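Local coordinates for uncharacterized protein (Enterococcus faecalis, PDB 2R41) that is of unknown function, a small alpha-beta protein of the DUF960 family that carries the unproven name GTP cyclohydrolase, at residues K60-F65 with A75-F80; S23-L28 with T84-R89. One frame throughout, in Å; residues are numbered along the deposited sequence. Where two conformers were deposited one is given.

Contact 1: K60-F65 with A75-F80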
loop_
_atom_site.group_PDB
_atom_site.type_symbol
_atom_site.label_atom_id
_atom_site.label_comp_id
_atom_site.label_asym_id
_atom_site.label_seq_id
_atom_site.Cartn_x
_atom_site.Cartn_y
_atom_site.Cartn_z
ATOM N N LYS C 60 -17.475 15.323 24.413
ATOM C CA LYS C 60 -17.545 14.523 23.197
ATOM C C LYS C 60 -17.442 15.364 21.914
ATOM O O LYS C 60 -17.701 16.554 21.948
ATOM C CB LYS C 60 -18.813 13.715 23.200
ATOM C CG LYS C 60 -18.768 12.695 24.255
ATOM C CD LYS C 60 -19.734 11.558 23.986
ATOM C CE LYS C 60 -20.026 10.771 25.279
ATOM N NZ LYS C 60 -18.804 10.532 26.112
ATOM N N VAL C 61 -17.071 14.770 20.779
ATOM C CA VAL C 61 -16.894 15.587 19.585
ATOM C C VAL C 61 -18.215 15.779 18.864
ATOM O O VAL C 61 -19.005 14.839 18.732
ATOM C CB VAL C 61 -15.864 15.000 18.621
ATOM C CG1 VAL C 61 -15.918 15.733 17.339
ATOM C CG2 VAL C 61 -14.507 15.171 19.161
ATOM N N THR C 62 -18.465 16.996 18.405
ATOM C CA THR C 62 -19.580 17.208 17.497
ATOM C C THR C 62 -19.094 17.888 16.244
ATOM O O THR C 62 -18.385 18.902 16.296
ATOM C CB THR C 62 -20.746 18.023 18.100
ATOM O OG1 THR C 62 -21.501 17.200 18.984
ATOM C CG2 THR C 62 -21.690 18.439 17.019
ATOM N N VAL C 63 -19.504 17.316 15.120
ATOM C CA VAL C 63 -19.108 17.790 13.839
ATOM C C VAL C 63 -20.252 18.582 13.237
ATOM O O VAL C 63 -21.341 18.043 13.033
ATOM C CB VAL C 63 -18.768 16.614 12.938
ATOM C CG1 VAL C 63 -18.405 17.089 11.566
ATOM C CG2 VAL C 63 -17.616 15.843 13.516
ATOM N N HIS C 64 -19.994 19.854 12.984
ATOM C CA HIS C 64 -20.885 20.651 12.187
ATOM C C HIS C 64 -20.396 20.499 10.772
ATOM O O HIS C 64 -19.197 20.625 10.513
ATOM C CB HIS C 64 -20.792 22.111 12.590
ATOM C CG HIS C 64 -21.750 22.988 11.860
ATOM N ND1 HIS C 64 -23.098 23.015 12.150
ATOM C CD2 HIS C 64 -21.561 23.862 10.846
ATOM C CE1 HIS C 64 -23.697 23.880 11.353
ATOM N NE2 HIS C 64 -22.789 24.402 10.547
ATOM N N PHE C 65 -21.322 20.219 9.863
ATOM C CA PHE C 65 -21.020 20.205 8.424
ATOM C C PHE C 65 -21.650 21.383 7.683
ATOM O O PHE C 65 -22.775 21.792 7.996
ATOM C CB PHE C 65 -21.522 18.912 7.778
ATOM C CG PHE C 65 -21.685 18.999 6.283
ATOM C CD1 PHE C 65 -20.574 19.106 5.448
ATOM C CD2 PHE C 65 -22.954 18.996 5.709
ATOM C CE1 PHE C 65 -20.727 19.199 4.056
ATOM C CE2 PHE C 65 -23.124 19.083 4.315
ATOM C CZ PHE C 65 -22.013 19.184 3.481
ATOM N N ALA C 75 -25.405 18.954 12.210
ATOM C CA ALA C 75 -24.626 18.666 13.409
ATOM C C ALA C 75 -24.670 17.169 13.654
ATOM O O ALA C 75 -25.747 16.588 13.709
ATOM C CB ALA C 75 -25.186 19.423 14.597
ATOM N N ILE C 76 -23.505 16.540 13.768
ATOM C CA ILE C 76 -23.432 15.093 13.937
ATOM C C ILE C 76 -22.718 14.820 15.233
ATOM O O ILE C 76 -21.544 15.129 15.364
ATOM C CB ILE C 76 -22.687 14.381 12.758
ATOM C CG1 ILE C 76 -23.372 14.616 11.409
ATOM C CG2 ILE C 76 -22.732 12.903 12.923
ATOM C CD1 ILE C 76 -22.881 15.841 10.638
ATOM N N ASP C 77 -23.428 14.242 16.194
ATOM C CA ASP C 77 -22.835 13.993 17.507
ATOM C C ASP C 77 -22.036 12.724 17.484
ATOM O O ASP C 77 -22.557 11.679 17.168
ATOM C CB ASP C 77 -23.898 13.914 18.608
ATOM C CG ASP C 77 -24.613 15.258 18.847
ATOM O OD1 ASP C 77 -25.802 15.220 19.260
ATOM O OD2 ASP C 77 -24.003 16.347 18.624
ATOM N N LEU C 78 -20.766 12.809 17.826
ATOM C CA LEU C 78 -19.948 11.629 17.779
ATOM C C LEU C 78 -19.701 11.031 19.137
ATOM O O LEU C 78 -19.610 11.750 20.143
ATOM C CB LEU C 78 -18.614 11.929 17.121
ATOM C CG LEU C 78 -18.655 12.128 15.612
ATOM C CD1 LEU C 78 -17.244 12.281 15.130
ATOM C CD2 LEU C 78 -19.368 10.976 14.931
ATOM N N PRO C 79 -19.557 9.697 19.163
ATOM C CA PRO C 79 -19.286 9.000 20.397
ATOM C C PRO C 79 -17.939 9.376 20.944
ATOM O O PRO C 79 -17.742 9.281 22.138
ATOM C CB PRO C 79 -19.327 7.513 19.994
ATOM C CG PRO C 79 -19.083 7.470 18.522
ATOM C CD PRO C 79 -19.658 8.774 18.006
ATOM N N PHE C 80 -17.029 9.829 20.096
ATOM C CA PHE C 80 -15.633 10.048 20.528
ATOM C C PHE C 80 -15.368 11.202 21.487
ATOM O O PHE C 80 -16.145 12.129 21.602
ATOM C CB PHE C 80 -14.680 10.077 19.322
ATOM C CG PHE C 80 -14.853 8.898 18.445
ATOM C CD1 PHE C 80 -14.630 7.608 18.956
ATOM C CD2 PHE C 80 -15.324 9.041 17.157
ATOM C CE1 PHE C 80 -14.829 6.476 18.171
ATOM C CE2 PHE C 80 -15.534 7.925 16.351
ATOM C CZ PHE C 80 -15.284 6.641 16.854
#
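Strands 60-65 and 75-78 run antiparallel with their axes 4.6 Å apart, and most of the polar pairing between them is backbone to backbone. Val63 and Ile76 form the hydrogen-bonded pair at the middle. Val63 N reaches Ile76 O almost straight, 171° at the hydrogen, although it comes from above that carbonyl's plane; in return Ile76 N meets Val63 O at 2.7 Å, lying in the carbonyl plane. Toward Lys60, Leu78 N approaches Val61 O nearly along the C=O axis at 2.8 Å. Val61 N bonds to Phe80 O, in the corner the chain turns at Pro79 and Phe80, and here the donor again sits above the carbonyl plane. The non-hydrogen-bonded pair Thr62-Asp77 falls between these links, and His64-Ala75 beyond Val63-Ile76, ahead of the backbone bond of Phe65 with Met74. The backbones of Thr62 and His64 bond instead to Leu55 and Asp53 of strand 49-57.

Thr62 and Asp77 lie side by side on one face of the sheet. With OG1 anti to its carbonyl carbon, Thr62 donates to Asp77 OD2 at 2.7 Å, meeting the carboxylate from above its plane. Asn57 ND2 also bonds to that OG1, so the buried hydroxyl is gripped twice. The opposite face is apolar: Val63 CG2 and Leu78 CD1 meet at 3.9 Å, and Val61 CG1 lies near the same methyl. Helix 26-40 covers Leu78 through Leu28 and Ser31, while Leu34 and Leu38 of a second subunit pack on Leu78 and Ile76. This is an antiparallel beta hairpin whose second strand, 73-78, is outermost in the mixed sheet within this chain, largely polar on the face of Thr62, His64 and Asp77, apolar on that of Val63 and Ile76.

Contact 2: S23-L28 with T84-R89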
loop_
_atom_site.group_PDB
_atom_site.type_symbol
_atom_site.label_atom_id
_atom_site.label_comp_id
_atom_site.label_asym_id
_atom_site.label_seq_id
_atom_site.Cartn_x
_atom_site.Cartn_y
_atom_site.Cartn_z
ATOM N N SER C 23 -2.601 14.625 13.889
ATOM C CA SER C 23 -3.239 15.507 14.797
ATOM C C SER C 23 -4.615 14.986 15.234
ATOM O O SER C 23 -5.076 15.310 16.329
ATOM C CB SER C 23 -3.271 16.861 14.123
ATOM O OG SER C 23 -4.547 17.458 14.212
ATOM N N LEU C 24 -5.264 14.156 14.415
ATOM C CA LEU C 24 -6.505 13.453 14.833
ATOM C C LEU C 24 -6.301 11.950 14.892
ATOM O O LEU C 24 -5.596 11.396 14.040
ATOM C CB LEU C 24 -7.622 13.675 13.835
ATOM C CG LEU C 24 -8.152 15.061 13.548
ATOM C CD1 LEU C 24 -9.297 14.922 12.509
ATOM C CD2 LEU C 24 -8.596 15.693 14.837
ATOM N N PRO C 25 -6.926 11.266 15.862
ATOM C CA PRO C 25 -6.813 9.813 15.840
ATOM C C PRO C 25 -7.518 9.227 14.632
ATOM O O PRO C 25 -8.381 9.862 14.077
ATOM C CB PRO C 25 -7.531 9.395 17.110
ATOM C CG PRO C 25 -8.425 10.523 17.449
ATOM C CD PRO C 25 -7.719 11.741 16.998
ATOM N N SER C 26 -7.144 8.031 14.228
ATOM C CA SER C 26 -7.812 7.317 13.138
ATOM C C SER C 26 -9.336 7.207 13.152
ATOM O O SER C 26 -9.986 7.313 12.119
ATOM C CB SER C 26 -7.282 5.922 13.120
ATOM O OG SER C 26 -6.196 5.931 12.255
ATOM N N GLY C 27 -9.892 6.964 14.321
ATOM C CA GLY C 27 -11.288 6.689 14.434
ATOM C C GLY C 27 -12.063 7.931 14.128
ATOM O O GLY C 27 -13.253 7.870 13.825
ATOM N N LEU C 28 -11.395 9.071 14.194
ATOM C CA LEU C 28 -12.068 10.322 13.925
ATOM C C LEU C 28 -11.993 10.698 12.456
ATOM O O LEU C 28 -12.957 11.228 11.881
ATOM C CB LEU C 28 -11.491 11.417 14.804
ATOM C CG LEU C 28 -12.477 11.803 15.897
ATOM C CD1 LEU C 28 -11.753 12.196 17.172
ATOM C CD2 LEU C 28 -13.372 12.946 15.405
ATOM N N THR C 84 -8.827 19.413 23.231
ATOM C CA THR C 84 -8.580 20.803 22.821
ATOM C C THR C 84 -7.412 20.873 21.825
ATOM O O THR C 84 -7.184 21.908 21.165
ATOM C CB THR C 84 -8.165 21.636 24.009
ATOM O OG1 THR C 84 -6.790 21.333 24.290
ATOM C CG2 THR C 84 -9.067 21.341 25.245
ATOM N N ALA C 85 -6.671 19.763 21.764
ATOM C CA ALA C 85 -5.531 19.586 20.873
ATOM C C ALA C 85 -5.963 19.410 19.428
ATOM O O ALA C 85 -5.194 19.697 18.519
ATOM C CB ALA C 85 -4.694 18.379 21.318
ATOM N N TYR C 86 -7.185 18.925 19.211
ATOM C CA TYR C 86 -7.664 18.658 17.858
ATOM C C TYR C 86 -7.771 19.955 17.075
ATOM O O TYR C 86 -7.976 21.025 17.658
ATOM C CB TYR C 86 -9.020 17.941 17.863
ATOM C CG TYR C 86 -8.990 16.556 18.443
ATOM C CD1 TYR C 86 -7.818 15.787 18.428
ATOM C CD2 TYR C 86 -10.124 16.003 19.012
ATOM C CE1 TYR C 86 -7.777 14.508 18.985
ATOM C CE2 TYR C 86 -10.102 14.718 19.567
ATOM C CZ TYR C 86 -8.923 13.978 19.548
ATOM O OH TYR C 86 -8.904 12.711 20.083
ATOM N N PRO C 87 -7.647 19.857 15.747
ATOM C CA PRO C 87 -7.809 20.975 14.842
ATOM C C PRO C 87 -9.266 21.403 14.885
ATOM O O PRO C 87 -10.141 20.553 14.965
ATOM C CB PRO C 87 -7.472 20.351 13.492
ATOM C CG PRO C 87 -7.823 18.922 13.666
ATOM C CD PRO C 87 -7.374 18.607 15.019
ATOM N N SER C 88 -9.527 22.705 14.861
ATOM C CA SER C 88 -10.887 23.171 15.089
ATOM C C SER C 88 -11.775 22.974 13.857
ATOM O O SER C 88 -12.979 22.799 13.986
ATOM C CB SER C 88 -10.906 24.622 15.543
ATOM O OG SER C 88 -10.784 25.483 14.420
ATOM N N ARG C 89 -11.194 22.996 12.661
ATOM C CA ARG C 89 -11.960 22.579 11.490
ATOM C C ARG C 89 -11.125 21.818 10.480
ATOM O O ARG C 89 -9.919 21.995 10.450
ATOM C CB ARG C 89 -12.701 23.759 10.852
ATOM C CG ARG C 89 -11.892 24.879 10.308
ATOM C CD ARG C 89 -12.805 26.111 10.183
ATOM N NE ARG C 89 -12.539 26.886 8.959
ATOM C CZ ARG C 89 -11.440 27.633 8.715
ATOM N NH1 ARG C 89 -10.435 27.736 9.607
ATOM N NH2 ARG C 89 -11.324 28.264 7.544
#
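Tyr86 carries this contact, its ring laid among Ser23, Leu24 and Pro25 of the lead-in and Leu28 of the first turn of helix 26-40. CG stands anti to the carbonyl carbon (chi1 -66°), which carries the end of the side chain in between Pro25 and Leu28. The Pro25 side chain runs across that of Tyr86 at about a right angle, its CD 3.4 Å from Tyr86 CE1 and its CG close to the phenol oxygen. Further round, Leu28 CD1 approaches Tyr86 CE2 at 3.8 Å, the two side chains also crossing at about a right angle. Leu24 extends its CD2 branch to the root of the ring, 3.7 Å from Tyr86 CD1, and its side chain crosses Pro87 obliquely. One polar atom joins in: Ser23 O sits at the ring edge, near its plane, 3.5 Å from Tyr86 CD1.

Burial is uneven. Leu24 and Leu28 are buried, and Leu28 goes on to Leu54 of strand 49-57, so this end of the contact runs into the protein's interior. Ser23, Pro25, Tyr86 and Pro87 are partly exposed, though they still touch: Ser23 OG lies near CD and CG of Pro87, and Pro87 also touches Leu103. Thr84, Ser88 and Arg89 form the solvent side, exposed and well clear of segment 23-28. A third subunit comes close as well, with its Ser22 packing on Pro25.

Pro25 occupies the N-cap position of the helix, and its carbonyl oxygen takes the first-turn bond from Leu28 N at 3.1 Å. The arrangement is a helix start with proline at the N-cap position, packed by apolar side chains and an aromatic ring against the loop between strands 73-78 and 89-94.

Overall arrangement
Along the chain the order is 23-28, then 60-65, 75-80 and 84-89, so both hairpin strands of contact 1 fall between the two segments of contact 2. The centres of the contacts lie about 12 Å apart, and they meet directly: Leu78 CD1 is 3.9 Å from Leu28 CD2, while the Phe80 ring packs on Gly27 and Leu28. Helix 26-40 and strand 49-57 border both contacts. Just after the corner at Pro79 and Phe80 the chain enters the loop of contact 2, then strand 89-94, which belongs to the same mixed sheet as the hairpin. Both contacts also touch the third subunit, linking this part of the fold to the assembly.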